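Local coordinates for P450 epoxidase (PDB 1Q5D), which is a bacterial cytochrome P450, a haem protein of largely helical fold that carries its haem beside a ligand pocket, at residues A31-R34 against L35-T39; F327-I330 against P331-L334. All coordinates share one frame; numbering follows the deposited sequence.

Contact 1: residues A31-R34 against L35-T39; sequences AIER and LREAT
Glu-33 meets Arg-36 and Glu-37 one turn further along the same alpha-helix, a local contact running along most of helix 29-38 to its C-terminal end, near the start of this cytochrome P450 chain. Four successive i to i+4 backbone bonds hold the turns; the shortest, Arg-36 N to Ile-32 O, measures 2.7 Å and is nearly straight at 171°. The last of the four, Ala-38 N to Arg-34 O, is more bent at 143°, just before Thr-39 leaves helical geometry. Arg-36 runs back along the helix: its CG lies opposite the backbone N (chi1 -173°), and a bend at chi3 lays one guanidinium face over Glu-33 CA. NH2 then sits 3.7 Å from Glu-33 CG, beside the aliphatic part of that chain, while NH1 has its polar partner in Ser-332 OG. Glu-33 and Glu-37 extend side by side in the same direction, and Glu-33 OE2 comes within 3.6 Å of Glu-37 OE1, a pairing of like charges that would tend to raise the proton affinity of both. Glu-33 OE1 and Arg-36 NH2, 4.1 Å apart, make no salt bridge; a water donates to OE1 at 2.9 Å and accepts a weak bond from NH2 at 3.4 Å.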
# COMPACT_ATOMS: atom_id res chain seq x y z
N ALA A 31 5.06 -7.05 -20.74
CA ALA A 31 5.33 -5.68 -21.16
C ALA A 31 6.50 -5.02 -20.43
O ALA A 31 7.35 -4.40 -21.06
CB ALA A 31 4.07 -4.81 -21.07
N ILE A 32 6.56 -5.13 -19.11
CA ILE A 32 7.67 -4.51 -18.41
C ILE A 32 8.98 -5.31 -18.58
O ILE A 32 10.04 -4.73 -18.51
CB ILE A 32 7.33 -4.24 -16.92
CG1 ILE A 32 7.08 -5.56 -16.17
CG2 ILE A 32 6.13 -3.29 -16.81
CD1 ILE A 32 6.43 -5.38 -14.78
N GLU A 33 8.90 -6.61 -18.80
CA GLU A 33 10.12 -7.38 -19.06
C GLU A 33 10.78 -6.85 -20.35
O GLU A 33 11.99 -6.56 -20.38
CB GLU A 33 9.82 -8.89 -19.18
CG GLU A 33 11.03 -9.68 -19.65
CD GLU A 33 10.82 -11.17 -19.68
OE1 GLU A 33 10.24 -11.73 -18.72
OE2 GLU A 33 11.26 -11.81 -20.66
N ARG A 34 9.97 -6.67 -21.39
CA ARG A 34 10.44 -6.07 -22.64
C ARG A 34 11.13 -4.75 -22.37
O ARG A 34 12.19 -4.48 -22.93
CB ARG A 34 9.31 -5.85 -23.63
CG ARG A 34 8.85 -7.12 -24.31
CD ARG A 34 8.01 -6.85 -25.55
NE ARG A 34 6.59 -6.78 -25.21
CZ ARG A 34 5.84 -7.83 -24.89
NH1 ARG A 34 6.38 -9.04 -24.86
NH2 ARG A 34 4.56 -7.66 -24.59
N LEU A 35 10.53 -3.91 -21.53
CA LEU A 35 11.15 -2.65 -21.14
C LEU A 35 12.45 -2.86 -20.38
O LEU A 35 13.48 -2.28 -20.73
CB LEU A 35 10.18 -1.79 -20.30
CG LEU A 35 9.00 -1.20 -21.09
CD1 LEU A 35 7.99 -0.53 -20.15
CD2 LEU A 35 9.50 -0.23 -22.15
N ARG A 36 12.40 -3.66 -19.32
CA ARG A 36 13.56 -3.88 -18.46
C ARG A 36 14.78 -4.38 -19.25
O ARG A 36 15.91 -3.93 -19.04
CB ARG A 36 13.20 -4.88 -17.35
CG ARG A 36 14.28 -5.08 -16.28
CD ARG A 36 13.84 -6.00 -15.13
NE ARG A 36 13.50 -7.34 -15.58
CZ ARG A 36 12.27 -7.80 -15.73
NH1 ARG A 36 11.22 -7.02 -15.47
NH2 ARG A 36 12.07 -9.04 -16.16
N GLU A 37 14.55 -5.33 -20.14
CA GLU A 37 15.64 -5.92 -20.90
C GLU A 37 16.24 -4.94 -21.92
O GLU A 37 17.44 -4.95 -22.17
CB GLU A 37 15.21 -7.24 -21.53
CG GLU A 37 15.36 -8.41 -20.55
CD GLU A 37 14.69 -9.68 -21.02
OE1 GLU A 37 14.70 -10.67 -20.25
OE2 GLU A 37 14.16 -9.70 -22.15
N ALA A 38 15.41 -4.05 -22.47
CA ALA A 38 15.86 -3.10 -23.49
C ALA A 38 16.60 -1.88 -22.91
O ALA A 38 17.51 -1.34 -23.55
CB ALA A 38 14.68 -2.66 -24.37
N THR A 39 16.23 -1.45 -21.70
CA THR A 39 16.79 -0.22 -21.14
C THR A 39 16.61 -0.14 -19.62
O THR A 39 15.64 -0.69 -19.07
CB THR A 39 16.15 1.01 -21.82
OG1 THR A 39 16.78 2.19 -21.34
CG2 THR A 39 14.68 1.18 -21.39
O HOH W 1 9.27 -11.03 -16.05

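Contact 2: residues F327-I330 against P331-L334; sequences FLLI and PSAL
Ile-330 touches Pro-331, next in the chain, and Leu-334, one turn on. Its CB lies 3.4 Å from Pro-331 CD, a close approach set largely by the peptide bond that joins the two residues. From CB the chain forks. A chi1 of -57° sets CG1 beside the backbone N, which leaves CG2 opposite that nitrogen, where it runs alongside the Leu-334 side chain and meets its CD1 at 3.7 Å. At its nearest approach the Ile-330 side chain is about 6 Å from the haem. This is where strand 325-329 of the mixed sheet of the P450 fold gives way to the short helix 330-333. Leu-329, the centre of an inverse gamma turn, is the N-cap residue, and its carbonyl O takes a nearly straight bond from Ala-333 N (3.0 Å, 172°) together with a weak one from Ser-332 N. Pro-331 has no N-H to give, which costs nothing in the first turn of a helix. Leu-334 N closes the turn on Ile-330 O. The Leu-329 side chain rests CG and CD2 on Ser-332 CB, each at 3.5 Å, and Ser-332 OG is hydrogen-bonded to Thr-53 O.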
# COMPACT_ATOMS: atom_id res chain seq x y z
N PHE A 327 9.90 7.63 -11.67
CA PHE A 327 9.15 6.47 -11.22
C PHE A 327 10.06 5.25 -11.07
O PHE A 327 10.82 4.91 -11.97
CB PHE A 327 8.05 6.12 -12.21
CG PHE A 327 6.67 6.50 -11.75
CD1 PHE A 327 6.00 7.58 -12.34
CD2 PHE A 327 6.01 5.76 -10.77
CE1 PHE A 327 4.70 7.91 -11.93
CE2 PHE A 327 4.72 6.09 -10.36
CZ PHE A 327 4.06 7.17 -10.95
N LEU A 328 9.98 4.61 -9.91
CA LEU A 328 10.68 3.37 -9.64
C LEU A 328 9.73 2.27 -10.01
O LEU A 328 8.70 2.12 -9.36
CB LEU A 328 10.99 3.30 -8.14
CG LEU A 328 12.20 4.09 -7.65
CD1 LEU A 328 12.33 5.46 -8.30
CD2 LEU A 328 12.25 4.22 -6.14
N LEU A 329 10.02 1.53 -11.09
CA LEU A 329 9.10 0.49 -11.59
C LEU A 329 9.17 -0.79 -10.76
O LEU A 329 9.80 -1.76 -11.17
CB LEU A 329 9.34 0.20 -13.09
CG LEU A 329 8.30 -0.61 -13.85
CD1 LEU A 329 6.87 -0.02 -13.75
CD2 LEU A 329 8.70 -0.79 -15.35
N ILE A 330 8.48 -0.79 -9.63
CA ILE A 330 8.60 -1.87 -8.64
C ILE A 330 8.31 -3.28 -9.12
O ILE A 330 9.10 -4.17 -8.84
CB ILE A 330 7.76 -1.56 -7.36
CG1 ILE A 330 8.18 -0.23 -6.72
CG2 ILE A 330 7.84 -2.72 -6.38
CD1 ILE A 330 9.63 -0.11 -6.37
N PRO A 331 7.20 -3.52 -9.81
CA PRO A 331 6.89 -4.87 -10.28
C PRO A 331 7.94 -5.38 -11.25
O PRO A 331 8.10 -6.59 -11.37
CB PRO A 331 5.54 -4.71 -11.00
CG PRO A 331 5.01 -3.44 -10.51
CD PRO A 331 6.15 -2.55 -10.19
N SER A 332 8.64 -4.47 -11.91
CA SER A 332 9.70 -4.84 -12.84
C SER A 332 10.99 -5.19 -12.10
O SER A 332 11.58 -6.25 -12.31
CB SER A 332 9.99 -3.70 -13.81
OG SER A 332 11.08 -4.06 -14.67
N ALA A 333 11.43 -4.28 -11.24
CA ALA A 333 12.63 -4.50 -10.44
C ALA A 333 12.51 -5.84 -9.69
O ALA A 333 13.51 -6.53 -9.48
CB ALA A 333 12.82 -3.33 -9.47
N LEU A 334 11.30 -6.21 -9.31
CA LEU A 334 11.11 -7.40 -8.49
C LEU A 334 11.07 -8.65 -9.34
O LEU A 334 10.99 -9.76 -8.80
CB LEU A 334 9.87 -7.28 -7.59
CG LEU A 334 9.98 -6.15 -6.56
CD1 LEU A 334 8.89 -6.18 -5.50
CD2 LEU A 334 11.36 -6.12 -5.89

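How the contacts relate
Contact 1 lies on the outer side of contact 2, their centres 11 Å apart, and helix 29-38 packs on the strand-to-helix junction at 327-334 through Ile-32. The CD1 of Ile-32 lies against the Pro-331/Ser-332 backbone, 3.7 Å from Ser-332 N, and its CG2 meets Leu-329 CD2 at 3.9 Å. Beside it, Arg-36 NH1 reaches Ser-332 OG at 3.1 Å, probably a hydrogen bond. Contact 2 is the one nearer the pocket. Phe-327 touches the bound EPB, whereas the Ile-330 side chain stays about 7 Å from it at the nearest atoms; the centre of contact 1, partly buried, is about 24 Å from the chain centre, that of contact 2 about 14 Å.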